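Local coordinates for putative branched-chain amino acid transport system substrate-binding protein (Rhodopseudomonas palustris, PDB 3TX6), which probably binds lignin-derived aromatic acids such as p-coumaric acid in the periplasm and delivers them to an ABC transporter for uptake, at residues 59-64 / 83-88; 72-77 / 288-293; 150-155 / 164-169. All coordinates share one frame; numbering follows the deposited sequence. Where two conformers were deposited one is given.

Interaction 1 (59-64 / 83-88)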
ATOM      1  N   THR A  59      19.532   2.617  -6.705  1.00 13.80           N
ATOM      2  CA  THR A  59      20.823   2.251  -6.167  1.00 14.00           C
ATOM      3  C   THR A  59      20.689   1.154  -5.118  1.00 15.05           C
ATOM      4  O   THR A  59      21.457   0.181  -5.139  1.00 14.34           O
ATOM      5  CB  THR A  59      21.520   3.475  -5.568  1.00 16.27           C
ATOM      6  OG1 THR A  59      21.846   4.380  -6.620  1.00 19.90           O
ATOM      7  CG2 THR A  59      22.778   3.087  -4.774  1.00 16.00           C
ATOM      8  N   ASN A  60      19.702   1.272  -4.248  1.00 14.50           N
ATOM      9  CA  ASN A  60      19.485   0.255  -3.221  1.00 14.81           C
ATOM     10  C   ASN A  60      19.145  -1.074  -3.838  1.00 14.13           C
ATOM     11  O   ASN A  60      19.722  -2.106  -3.463  1.00 14.14           O
ATOM     12  CB  ASN A  60      18.407   0.671  -2.220  1.00 13.70           C
ATOM     13  CG  ASN A  60      18.819   1.880  -1.384  1.00 14.56           C
ATOM     14  OD1 ASN A  60      19.987   2.288  -1.367  1.00 16.16           O
ATOM     15  ND2 ASN A  60      17.867   2.447  -0.655  1.00 14.10           N
ATOM     16  N   ALA A  61      18.196  -1.089  -4.766  1.00 13.93           N
ATOM     17  CA  ALA A  61      17.788  -2.316  -5.414  1.00 14.70           C
ATOM     18  C   ALA A  61      18.977  -3.004  -6.106  1.00 14.96           C
ATOM     19  O   ALA A  61      19.121  -4.230  -6.030  1.00 14.83           O
ATOM     20  CB  ALA A  61      16.606  -2.074  -6.414  1.00 15.16           C
ATOM     21  N   ARG A  62      19.817  -2.222  -6.778  1.00 14.72           N
ATOM     22  CA  ARG A  62      20.971  -2.759  -7.429  1.00 15.48           C
ATOM     23  C   ARG A  62      21.967  -3.351  -6.436  1.00 15.28           C
ATOM     24  O   ARG A  62      22.504  -4.421  -6.683  1.00 15.86           O
ATOM     25  CB  ARG A  62      21.619  -1.686  -8.307  1.00 15.35           C
ATOM     26  CG  ARG A  62      22.884  -2.134  -9.013  1.00 15.32           C
ATOM     27  CD  ARG A  62      22.770  -3.416  -9.828  1.00 16.88           C
ATOM     28  NE  ARG A  62      21.760  -3.283 -10.849  1.00 16.31           N
ATOM     29  CZ  ARG A  62      21.426  -4.233 -11.728  1.00 15.03           C
ATOM     30  NH1 ARG A  62      21.987  -5.426 -11.656  1.00 19.33           N
ATOM     31  NH2 ARG A  62      20.441  -4.020 -12.599  1.00 17.19           N
ATOM     32  N   ARG A  63      22.187  -2.666  -5.304  1.00 13.81           N
ATOM     33  CA  ARG A  63      23.077  -3.207  -4.278  1.00 15.91           C
ATOM     34  C   ARG A  63      22.566  -4.569  -3.828  1.00 15.57           C
ATOM     35  O   ARG A  63      23.313  -5.506  -3.643  1.00 18.12           O
ATOM     36  CB  ARG A  63      23.155  -2.302  -3.046  1.00 18.16           C
ATOM     37  CG  ARG A  63      23.962  -1.035  -3.224  1.00 21.27           C
ATOM     38  CD  ARG A  63      24.066  -0.180  -1.966  1.00 24.88           C
ATOM     39  NE  ARG A  63      24.755  -0.935  -0.947  1.00 25.95           N
ATOM     40  CZ  ARG A  63      24.704  -0.721   0.352  1.00 24.44           C
ATOM     41  NH1 ARG A  63      24.020   0.262   0.868  1.00 24.50           N
ATOM     42  NH2 ARG A  63      25.394  -1.533   1.145  1.00 32.75           N
ATOM     43  N   PHE A  64      21.252  -4.720  -3.685  1.00 14.93           N
ATOM     44  CA  PHE A  64      20.726  -5.988  -3.263  1.00 15.47           C
ATOM     45  C   PHE A  64      20.985  -7.077  -4.296  1.00 17.60           C
ATOM     46  O   PHE A  64      21.283  -8.207  -3.941  1.00 17.63           O
ATOM     47  CB  PHE A  64      19.209  -5.951  -3.011  1.00 13.80           C
ATOM     48  CG  PHE A  64      18.761  -4.924  -2.010  1.00 13.94           C
ATOM     49  CD1 PHE A  64      19.502  -4.652  -0.882  1.00 14.42           C
ATOM     50  CD2 PHE A  64      17.517  -4.315  -2.160  1.00 14.95           C
ATOM     51  CE1 PHE A  64      19.054  -3.748   0.056  1.00 16.50           C
ATOM     52  CE2 PHE A  64      17.081  -3.388  -1.252  1.00 17.09           C
ATOM     53  CZ  PHE A  64      17.833  -3.121  -0.130  1.00 16.49           C
ATOM     54  N   VAL A  83       8.413   2.106  -8.635  1.00 14.70           N
ATOM     55  CA  VAL A  83       8.635   1.945 -10.068  1.00 14.31           C
ATOM     56  C   VAL A  83      10.118   1.671 -10.361  1.00 15.54           C
ATOM     57  O   VAL A  83      10.455   0.745 -11.119  1.00 16.47           O
ATOM     58  CB  VAL A  83       8.080   3.132 -10.866  1.00 14.46           C
ATOM     59  CG1 VAL A  83       8.569   3.097 -12.321  1.00 16.80           C
ATOM     60  CG2 VAL A  83       6.525   3.156 -10.801  1.00 16.79           C
ATOM     61  N   ALA A  84      10.988   2.425  -9.713  1.00 14.50           N
ATOM     62  CA  ALA A  84      12.423   2.244  -9.846  1.00 15.13           C
ATOM     63  C   ALA A  84      12.891   0.847  -9.434  1.00 14.19           C
ATOM     64  O   ALA A  84      13.720   0.230 -10.137  1.00 15.50           O
ATOM     65  CB  ALA A  84      13.192   3.316  -9.075  1.00 17.05           C
ATOM     66  N   VAL A  85      12.403   0.353  -8.300  1.00 12.67           N
ATOM     67  CA  VAL A  85      12.763  -0.969  -7.857  1.00 12.28           C
ATOM     68  C   VAL A  85      12.321  -2.005  -8.873  1.00 12.94           C
ATOM     69  O   VAL A  85      13.056  -2.927  -9.181  1.00 13.87           O
ATOM     70  CB  VAL A  85      12.185  -1.264  -6.462  1.00 12.40           C
ATOM     71  CG1 VAL A  85      12.475  -2.713  -6.053  1.00 14.28           C
ATOM     72  CG2 VAL A  85      12.754  -0.288  -5.402  1.00 13.62           C
ATOM     73  N   SER A  86      11.109  -1.841  -9.404  1.00 13.19           N
ATOM     74  CA  SER A  86      10.588  -2.763 -10.413  1.00 12.87           C
ATOM     75  C   SER A  86      11.448  -2.792 -11.661  1.00 13.22           C
ATOM     76  O   SER A  86      11.714  -3.889 -12.205  1.00 14.73           O
ATOM     77  CB  SER A  86       9.095  -2.444 -10.758  1.00 14.00           C
ATOM     78  OG  SER A  86       8.585  -3.360 -11.666  1.00 15.18           O
ATOM     79  N   ASN A  87      11.927  -1.612 -12.092  1.00 14.17           N
ATOM     80  CA  ASN A  87      12.830  -1.517 -13.234  1.00 17.58           C
ATOM     81  C   ASN A  87      14.076  -2.366 -13.001  1.00 14.85           C
ATOM     82  O   ASN A  87      14.469  -3.147 -13.865  1.00 18.00           O
ATOM     83  CB  ASN A  87      13.261  -0.082 -13.519  1.00 22.83           C
ATOM     84  CG  ASN A  87      12.130   0.772 -14.061  1.00 26.84           C
ATOM     85  OD1 ASN A  87      11.116   0.269 -14.578  1.00 29.20           O
ATOM     86  ND2 ASN A  87      12.275   2.087 -13.896  1.00 35.82           N
ATOM     87  N   VAL A  88      14.651  -2.248 -11.810  1.00 14.68           N
ATOM     88  CA  VAL A  88      15.864  -2.987 -11.478  1.00 13.61           C
ATOM     89  C   VAL A  88      15.592  -4.505 -11.417  1.00 15.06           C
ATOM     90  O   VAL A  88      16.348  -5.311 -11.974  1.00 15.15           O
ATOM     91  CB  VAL A  88      16.500  -2.480 -10.177  1.00 15.51           C
ATOM     92  CG1 VAL A  88      17.695  -3.373  -9.769  1.00 16.64           C
ATOM     93  CG2 VAL A  88      16.949  -1.029 -10.348  1.00 17.70           C
TER
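Neighbouring helices 54-67 and 79-92 of an alpha/beta lobe meet here through Ala61 and Val88, with Val85 one turn back. The two segments run in broadly the same direction, crossing at -33°, and their axes come within 8.8 Å, close for a helix pair. The small side chain of Ala61 is consistent with this close approach: its CB is directed toward helix 79-92, and its CA lies 5.7 Å from the CA of Val85. The methyl of Ala61 meets the branch of Val88, with Ala61 CB 3.8 Å from Val88 CG1, while CG2 of Val88 lies a little farther from the same methyl. Val85 touches less, with its CG1 4.2 Å from Ala61 CB. The two helices precede and follow strand 72-75 in the chain and cover one face of the six-stranded sheet, as in the Rossmann-like lobes of periplasmic binding proteins. CG1 of Val88 stands anti to its own backbone N (chi1 174°), which turns it toward the first helix, 3.8 Å from Arg62 N. Arg62, partly exposed, lies along the outer side of the contact. Bent at chi2 (53°) and chi3, its side chain leans across the gap until NH2 comes 4.0 Å from Val88 CG1, obliquely to the guanidinium plane. NH2 also makes a salt bridge to Glu91, farther along helix 79-92.

Interaction 2 (72-77 / 288-293)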
ATOM      1  N   VAL A  72      15.144 -12.267  -3.277  1.00 13.20           N
ATOM      2  CA  VAL A  72      13.915 -11.452  -3.372  1.00 13.26           C
ATOM      3  C   VAL A  72      14.249 -10.031  -2.975  1.00 13.37           C
ATOM      4  O   VAL A  72      15.058  -9.828  -2.045  1.00 14.53           O
ATOM      5  CB  VAL A  72      12.808 -11.990  -2.401  1.00 15.03           C
ATOM      6  CG1 VAL A  72      11.512 -11.211  -2.497  1.00 15.21           C
ATOM      7  CG2 VAL A  72      12.551 -13.479  -2.669  1.00 15.92           C
ATOM      8  N   ILE A  73      13.611  -9.064  -3.635  1.00 13.31           N
ATOM      9  CA  ILE A  73      13.706  -7.668  -3.237  1.00 13.44           C
ATOM     10  C   ILE A  73      12.317  -7.108  -2.977  1.00 12.75           C
ATOM     11  O   ILE A  73      11.327  -7.553  -3.573  1.00 14.64           O
ATOM     12  CB  ILE A  73      14.553  -6.832  -4.223  1.00 14.67           C
ATOM     13  CG1 ILE A  73      13.949  -6.682  -5.560  1.00 17.80           C
ATOM     14  CG2 ILE A  73      15.952  -7.379  -4.295  1.00 16.09           C
ATOM     15  CD1 ILE A  73      14.745  -5.741  -6.478  1.00 21.02           C
HETATM   16  N   MSE A  74      12.246  -6.174  -2.036  0.50 13.08           N
HETATM   17  CA  MSE A  74      10.986  -5.590  -1.610  0.50 12.04           C
HETATM   18  C   MSE A  74      11.120  -4.081  -1.551  0.50 12.36           C
HETATM   19  O   MSE A  74      12.171  -3.532  -1.279  0.50 13.13           O
HETATM   20  CB  MSE A  74      10.594  -6.043  -0.195  0.50 12.58           C
HETATM   21  CG  MSE A  74      10.617  -7.549  -0.029  0.50 15.64           C
HETATM   22 SE   MSE A  74      10.110  -8.089   1.766  0.50 19.80          SE
HETATM   23  CE  MSE A  74       9.088  -6.513   2.222  0.50 14.16           C
ATOM     24  N   GLY A  75      10.017  -3.403  -1.833  1.00 13.18           N
ATOM     25  CA  GLY A  75       9.939  -1.969  -1.640  1.00 14.27           C
ATOM     26  C   GLY A  75       9.242  -1.308  -2.806  1.00 12.82           C
ATOM     27  O   GLY A  75       8.746  -1.985  -3.726  1.00 12.52           O
ATOM     28  N   SER A  76       9.160   0.011  -2.820  1.00 12.58           N
ATOM     29  CA  SER A  76       9.515   0.911  -1.742  1.00 13.18           C
ATOM     30  C   SER A  76       8.177   1.314  -1.076  1.00 12.89           C
ATOM     31  O   SER A  76       7.209   0.600  -1.174  1.00 14.21           O
ATOM     32  CB  SER A  76      10.317   2.112  -2.324  1.00 14.01           C
ATOM     33  OG  SER A  76      10.628   3.100  -1.343  1.00 14.49           O
ATOM     34  N   SER A  77       8.159   2.475  -0.404  1.00 12.52           N
ATOM     35  CA  SER A  77       7.013   2.893   0.402  1.00 14.09           C
ATOM     36  C   SER A  77       5.971   3.717  -0.378  1.00 12.98           C
ATOM     37  O   SER A  77       4.824   3.856   0.037  1.00 14.26           O
ATOM     38  CB  SER A  77       7.494   3.718   1.609  1.00 14.57           C
ATOM     39  OG  SER A  77       8.370   2.942   2.433  1.00 14.08           O
ATOM     40  N   PHE A 288       4.943  -7.064   6.584  1.00 13.68           N
ATOM     41  CA  PHE A 288       4.548  -8.290   7.268  1.00 15.18           C
ATOM     42  C   PHE A 288       3.971  -9.310   6.275  1.00 14.36           C
ATOM     43  O   PHE A 288       4.337 -10.485   6.287  1.00 15.73           O
ATOM     44  CB  PHE A 288       3.551  -7.956   8.372  1.00 15.40           C
ATOM     45  CG  PHE A 288       3.102  -9.122   9.182  1.00 15.32           C
ATOM     46  CD1 PHE A 288       3.834  -9.523  10.295  1.00 16.24           C
ATOM     47  CD2 PHE A 288       1.933  -9.785   8.896  1.00 15.34           C
ATOM     48  CE1 PHE A 288       3.419 -10.553  11.086  1.00 17.82           C
ATOM     49  CE2 PHE A 288       1.506 -10.823   9.714  1.00 16.79           C
ATOM     50  CZ  PHE A 288       2.262 -11.213  10.789  1.00 19.25           C
ATOM     51  N   ASP A 289       3.053  -8.845   5.434  1.00 14.03           N
ATOM     52  CA  ASP A 289       2.374  -9.737   4.491  1.00 15.23           C
ATOM     53  C   ASP A 289       3.340 -10.257   3.423  1.00 13.59           C
ATOM     54  O   ASP A 289       3.193 -11.374   2.957  1.00 15.17           O
ATOM     55  CB  ASP A 289       1.229  -9.012   3.829  1.00 14.55           C
ATOM     56  CG  ASP A 289       0.060  -8.778   4.757  1.00 16.12           C
ATOM     57  OD1 ASP A 289       0.091  -9.297   5.893  1.00 16.45           O
ATOM     58  OD2 ASP A 289      -0.908  -8.127   4.314  1.00 15.68           O
ATOM     59  N   ALA A 290       4.308  -9.433   3.010  1.00 13.70           N
ATOM     60  CA  ALA A 290       5.285  -9.889   2.040  1.00 13.33           C
ATOM     61  C   ALA A 290       6.001 -11.152   2.560  1.00 13.32           C
ATOM     62  O   ALA A 290       6.284 -12.109   1.800  1.00 13.61           O
ATOM     63  CB  ALA A 290       6.285  -8.799   1.673  1.00 14.81           C
ATOM     64  N   PHE A 291       6.289 -11.193   3.854  1.00 13.98           N
ATOM     65  CA  PHE A 291       6.881 -12.382   4.473  1.00 13.70           C
ATOM     66  C   PHE A 291       5.910 -13.531   4.584  1.00 16.37           C
ATOM     67  O   PHE A 291       6.340 -14.675   4.485  1.00 15.32           O
ATOM     68  CB  PHE A 291       7.552 -12.046   5.801  1.00 13.93           C
ATOM     69  CG  PHE A 291       8.909 -11.366   5.629  1.00 15.47           C
ATOM     70  CD1 PHE A 291       8.993 -10.003   5.324  1.00 15.45           C
ATOM     71  CD2 PHE A 291      10.078 -12.093   5.762  1.00 15.98           C
ATOM     72  CE1 PHE A 291      10.222  -9.404   5.158  1.00 15.66           C
ATOM     73  CE2 PHE A 291      11.311 -11.487   5.613  1.00 19.51           C
ATOM     74  CZ  PHE A 291      11.391 -10.147   5.328  1.00 15.96           C
ATOM     75  N   LYS A 292       4.629 -13.259   4.822  1.00 16.28           N
ATOM     76  CA  LYS A 292       3.622 -14.322   4.762  1.00 18.14           C
ATOM     77  C   LYS A 292       3.623 -14.934   3.359  1.00 15.25           C
ATOM     78  O   LYS A 292       3.532 -16.156   3.220  1.00 15.80           O
ATOM     79  CB  LYS A 292       2.225 -13.806   5.125  1.00 18.18           C
ATOM     80  CG  LYS A 292       2.031 -13.433   6.593  1.00 20.84           C
ATOM     81  CD  LYS A 292       2.205 -14.650   7.507  1.00 23.76           C
ATOM     82  CE  LYS A 292       1.786 -14.376   8.936  1.00 24.92           C
ATOM     83  NZ  LYS A 292       1.859 -15.546   9.881  1.00 33.00           N
ATOM     84  N   VAL A 293       3.775 -14.112   2.305  1.00 15.19           N
ATOM     85  CA  VAL A 293       3.876 -14.664   0.937  1.00 14.09           C
ATOM     86  C   VAL A 293       5.107 -15.559   0.811  1.00 13.58           C
ATOM     87  O   VAL A 293       5.029 -16.673   0.258  1.00 15.43           O
ATOM     88  CB  VAL A 293       3.812 -13.545  -0.140  1.00 13.98           C
ATOM     89  CG1 VAL A 293       4.202 -14.068  -1.527  1.00 14.78           C
ATOM     90  CG2 VAL A 293       2.460 -12.864  -0.121  1.00 16.67           C
TER
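Strand 72-75 passes helix segment 288-293 with Met74 and Ala290 nearest each other, their CA atoms 8.0 Å apart. This is a sheet-to-helix contact of the alpha/beta lobe, in which helix 282-304 meets the central sheet through Met74. Met74, a selenomethionine, adopts two conformations, so the exact position of its tip is somewhat doubtful. Its side chain points at the helix, and CA, CB, CG and SE form an extended zigzag (chi2 -180°). In one of the two conformations an unusual chi3 (24°), off the staggered values, brings CE toward the alanine, where it lies 3.7 Å from Ala290 CB. In the same conformation the selenium makes a Met-aromatic contact with Phe291, an oblique approach 4.6 Å from the ring centroid and 48° off the ring normal. The two side chains cross at about a right angle, and the Phe291 ring also touches Ile10, Leu31 and Val34. Met74, Ala290 and Phe291 are all buried. Beyond the strand the chain turns into the ligand pocket: the Gly75-Ser76 peptide is cis, and Ser77 touches the bound 3-(4-hydroxy-phenyl)pyruvic acid. Within the contact, the ring atom nearest the selenium is CE1, with Met74 SE 3.6 Å from Phe291 CE1.

Interaction 3 (150-155 / 164-169)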
ATOM      1  N   LEU A 150      -3.092   7.469 -11.282  1.00 20.75           N
ATOM      2  CA  LEU A 150      -3.834   6.202 -11.190  1.00 20.84           C
ATOM      3  C   LEU A 150      -5.204   6.470 -10.531  1.00 18.91           C
ATOM      4  O   LEU A 150      -6.232   5.953 -10.955  1.00 18.41           O
ATOM      5  CB  LEU A 150      -3.123   5.173 -10.351  1.00 20.40           C
ATOM      6  CG  LEU A 150      -1.921   4.475 -10.946  1.00 26.77           C
ATOM      7  CD1 LEU A 150      -1.078   3.826  -9.842  1.00 28.95           C
ATOM      8  CD2 LEU A 150      -2.405   3.453 -11.968  1.00 28.05           C
ATOM      9  N   TRP A 151      -5.217   7.298  -9.505  1.00 18.21           N
ATOM     10  CA  TRP A 151      -6.471   7.578  -8.758  1.00 18.17           C
ATOM     11  C   TRP A 151      -7.429   8.402  -9.551  1.00 19.27           C
ATOM     12  O   TRP A 151      -8.634   8.088  -9.619  1.00 17.83           O
ATOM     13  CB  TRP A 151      -6.137   8.234  -7.434  1.00 16.58           C
ATOM     14  CG  TRP A 151      -5.985   7.199  -6.344  1.00 16.75           C
ATOM     15  CD1 TRP A 151      -4.835   6.796  -5.674  1.00 16.19           C
ATOM     16  CD2 TRP A 151      -7.071   6.455  -5.767  1.00 16.89           C
ATOM     17  NE1 TRP A 151      -5.138   5.849  -4.751  1.00 16.31           N
ATOM     18  CE2 TRP A 151      -6.497   5.570  -4.790  1.00 14.24           C
ATOM     19  CE3 TRP A 151      -8.449   6.407  -6.003  1.00 16.31           C
ATOM     20  CZ2 TRP A 151      -7.284   4.732  -4.012  1.00 17.05           C
ATOM     21  CZ3 TRP A 151      -9.207   5.559  -5.215  1.00 18.37           C
ATOM     22  CH2 TRP A 151      -8.640   4.734  -4.257  1.00 18.17           C
ATOM     23  N   PHE A 152      -6.916   9.454 -10.177  1.00 18.44           N
ATOM     24  CA  PHE A 152      -7.785  10.246 -11.053  1.00 19.47           C
ATOM     25  C   PHE A 152      -8.349   9.418 -12.192  1.00 20.37           C
ATOM     26  O   PHE A 152      -9.531   9.519 -12.473  1.00 19.50           O
ATOM     27  CB  PHE A 152      -7.125  11.504 -11.600  1.00 18.94           C
ATOM     28  CG  PHE A 152      -8.057  12.338 -12.418  1.00 19.98           C
ATOM     29  CD1 PHE A 152      -9.152  12.966 -11.824  1.00 22.52           C
ATOM     30  CD2 PHE A 152      -7.857  12.481 -13.771  1.00 26.90           C
ATOM     31  CE1 PHE A 152     -10.031  13.710 -12.579  1.00 24.27           C
ATOM     32  CE2 PHE A 152      -8.724  13.240 -14.528  1.00 31.12           C
ATOM     33  CZ  PHE A 152      -9.806  13.857 -13.930  1.00 27.77           C
ATOM     34  N   ASN A 153      -7.519   8.635 -12.859  1.00 19.95           N
ATOM     35  CA  ASN A 153      -8.000   7.858 -13.972  1.00 19.68           C
ATOM     36  C   ASN A 153      -9.095   6.881 -13.554  1.00 18.58           C
ATOM     37  O   ASN A 153     -10.060   6.647 -14.308  1.00 20.35           O
ATOM     38  CB  ASN A 153      -6.866   7.097 -14.628  1.00 19.89           C
ATOM     39  CG  ASN A 153      -5.881   7.990 -15.326  1.00 23.95           C
ATOM     40  OD1 ASN A 153      -6.139   9.173 -15.563  1.00 26.23           O
ATOM     41  ND2 ASN A 153      -4.747   7.403 -15.696  1.00 25.76           N
ATOM     42  N   ASP A 154      -8.947   6.327 -12.361  1.00 18.37           N
ATOM     43  CA  ASP A 154      -9.939   5.407 -11.832  1.00 19.52           C
ATOM     44  C   ASP A 154     -11.258   6.151 -11.525  1.00 17.43           C
ATOM     45  O   ASP A 154     -12.358   5.624 -11.801  1.00 19.31           O
ATOM     46  CB  ASP A 154      -9.405   4.696 -10.570  1.00 18.23           C
ATOM     47  CG  ASP A 154     -10.392   3.680 -10.012  1.00 16.02           C
ATOM     48  OD1 ASP A 154     -10.569   2.649 -10.686  1.00 21.58           O
ATOM     49  OD2 ASP A 154     -11.019   3.935  -8.930  1.00 25.59           O
ATOM     50  N   LEU A 155     -11.169   7.357 -10.962  1.00 18.75           N
ATOM     51  CA  LEU A 155     -12.377   8.146 -10.700  1.00 19.02           C
ATOM     52  C   LEU A 155     -13.120   8.422 -12.013  1.00 22.18           C
ATOM     53  O   LEU A 155     -14.346   8.339 -12.080  1.00 20.99           O
ATOM     54  CB  LEU A 155     -12.022   9.462 -10.010  1.00 19.29           C
ATOM     55  CG  LEU A 155     -13.127  10.444  -9.645  1.00 18.95           C
ATOM     56  CD1 LEU A 155     -14.127   9.884  -8.656  1.00 24.45           C
ATOM     57  CD2 LEU A 155     -12.535  11.771  -9.126  1.00 22.70           C
ATOM     58  N   LEU A 164     -21.111   9.170 -11.123  1.00 21.61           N
ATOM     59  CA  LEU A 164     -20.439  10.338 -10.576  1.00 18.94           C
ATOM     60  C   LEU A 164     -20.101  11.272 -11.741  1.00 21.35           C
ATOM     61  O   LEU A 164     -19.712  10.835 -12.821  1.00 25.96           O
ATOM     62  CB  LEU A 164     -19.178   9.915  -9.797  1.00 22.13           C
ATOM     63  CG  LEU A 164     -19.370   9.025  -8.580  1.00 21.49           C
ATOM     64  CD1 LEU A 164     -18.015   8.476  -8.140  1.00 23.17           C
ATOM     65  CD2 LEU A 164     -20.021   9.827  -7.435  1.00 23.42           C
ATOM     66  N   LYS A 165     -20.283  12.569 -11.526  1.00 22.02           N
ATOM     67  CA  LYS A 165     -19.878  13.598 -12.487  1.00 23.21           C
ATOM     68  C   LYS A 165     -18.716  14.359 -11.881  1.00 22.93           C
ATOM     69  O   LYS A 165     -18.847  14.943 -10.806  1.00 23.93           O
ATOM     70  CB  LYS A 165     -21.029  14.574 -12.776  1.00 28.54           C
ATOM     71  CG  LYS A 165     -20.739  15.593 -13.888  1.00 30.93           C
ATOM     72  CD  LYS A 165     -21.880  16.611 -14.058  1.00 36.98           C
ATOM     73  CE  LYS A 165     -21.528  17.739 -15.035  1.00 46.02           C
ATOM     74  NZ  LYS A 165     -22.192  19.012 -14.648  1.00 52.73           N
ATOM     75  N   ILE A 166     -17.581  14.349 -12.571  1.00 24.17           N
ATOM     76  CA  ILE A 166     -16.412  15.082 -12.101  1.00 24.61           C
ATOM     77  C   ILE A 166     -16.521  16.541 -12.501  1.00 23.86           C
ATOM     78  O   ILE A 166     -16.578  16.862 -13.691  1.00 28.38           O
ATOM     79  CB  ILE A 166     -15.121  14.519 -12.677  1.00 24.50           C
ATOM     80  CG1 ILE A 166     -14.939  13.061 -12.244  1.00 27.27           C
ATOM     81  CG2 ILE A 166     -13.932  15.344 -12.198  1.00 26.38           C
ATOM     82  CD1 ILE A 166     -13.835  12.375 -13.027  1.00 29.39           C
ATOM     83  N   VAL A 167     -16.592  17.411 -11.501  1.00 24.46           N
ATOM     84  CA  VAL A 167     -16.782  18.841 -11.742  1.00 25.35           C
ATOM     85  C   VAL A 167     -15.554  19.688 -11.470  1.00 26.57           C
ATOM     86  O   VAL A 167     -15.549  20.909 -11.711  1.00 29.79           O
ATOM     87  CB  VAL A 167     -18.011  19.386 -10.969  1.00 28.55           C
ATOM     88  CG1 VAL A 167     -19.258  18.622 -11.395  1.00 32.31           C
ATOM     89  CG2 VAL A 167     -17.803  19.322  -9.444  1.00 30.90           C
ATOM     90  N   ALA A 168     -14.490  19.040 -11.002  1.00 26.84           N
ATOM     91  CA  ALA A 168     -13.274  19.735 -10.706  1.00 31.74           C
ATOM     92  C   ALA A 168     -12.140  18.738 -10.498  1.00 26.69           C
ATOM     93  O   ALA A 168     -12.320  17.701  -9.816  1.00 26.72           O
ATOM     94  CB  ALA A 168     -13.442  20.619  -9.450  1.00 32.24           C
ATOM     95  N   GLU A 169     -10.967  19.102 -11.023  1.00 28.24           N
ATOM     96  CA  GLU A 169      -9.751  18.302 -10.890  1.00 26.59           C
ATOM     97  C   GLU A 169      -8.582  19.225 -10.592  1.00 30.78           C
ATOM     98  O   GLU A 169      -8.251  20.078 -11.421  1.00 34.50           O
ATOM     99  CB  GLU A 169      -9.441  17.530 -12.167  1.00 29.56           C
ATOM    100  CG  GLU A 169      -8.153  16.699 -12.048  1.00 26.72           C
ATOM    101  CD  GLU A 169      -7.450  16.407 -13.382  1.00 33.33           C
ATOM    102  OE1 GLU A 169      -7.949  16.826 -14.443  1.00 35.49           O
ATOM    103  OE2 GLU A 169      -6.363  15.778 -13.356  1.00 29.35           O
TER
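Phe152 and Glu169 lie flat on one another where helix 146-161 crosses the edge strand 165-172 of the second lobe. Ring and carboxylate planes differ by only 6°, and Glu169 CD sits over one face of the Phe152 ring, offset toward the rim, 3.5 Å from Phe152 CZ. Just behind it, Glu169 CG makes a CH-pi contact, 3.9 Å from the ring centroid and 23° off the normal. The extended glutamate chain lays CG, CD and both oxygens across the face in turn. The positive charge of Arg171, salt-bridged to Glu169 OE2, probably offsets the carboxylate charge. This close stack lies on the more open side, since Phe152 and Glu169 are both partly exposed. The leucines at the other end, Leu155 and Leu164, are buried but less closely spaced. Leu155, its CG anti to the backbone N (chi1 180°), extends toward the strand, placing CG 4.0 Å from Ile166 CD1. Its CD1 meets Leu164 CD1 at 4.2 Å, the two leucines crossing at about a right angle. Ile166, partly exposed, bridges the two ends, for its CD1 also lies 4.1 Å from Phe152 CE1, oblique to the ring. Together these side chains fasten the helix of a beta-alpha-beta crossover to its second strand. The first strand, 137-143, runs parallel beside 165-172 and sends Tyr140 against both Phe152 and Leu155 and Val138 against Ile166, while helix 119-130 receives the neighbouring Trp151.

Interactions 1 and 2 belong to one lobe and share the 72-75 strand layer: Ile73 faces the helix pair of interaction 1, with its CD1 3.8 Å from Val85 CG1, while the next residue serves interaction 2. Interaction 3 lies in the other lobe, about 31 Å from interaction 1 and 30 Å from interaction 2, centre to centre, and touches neither. Interaction 2, wholly buried and without charge, has a selenium-ring contact where interaction 1 has compact methyl packing and an arginine at its outer margin. Interaction 3, at a sheet edge and partly exposed, buries the most surface and alone sets a carboxylate on an aromatic face. None of the three uses hydrogen bonds between its segments.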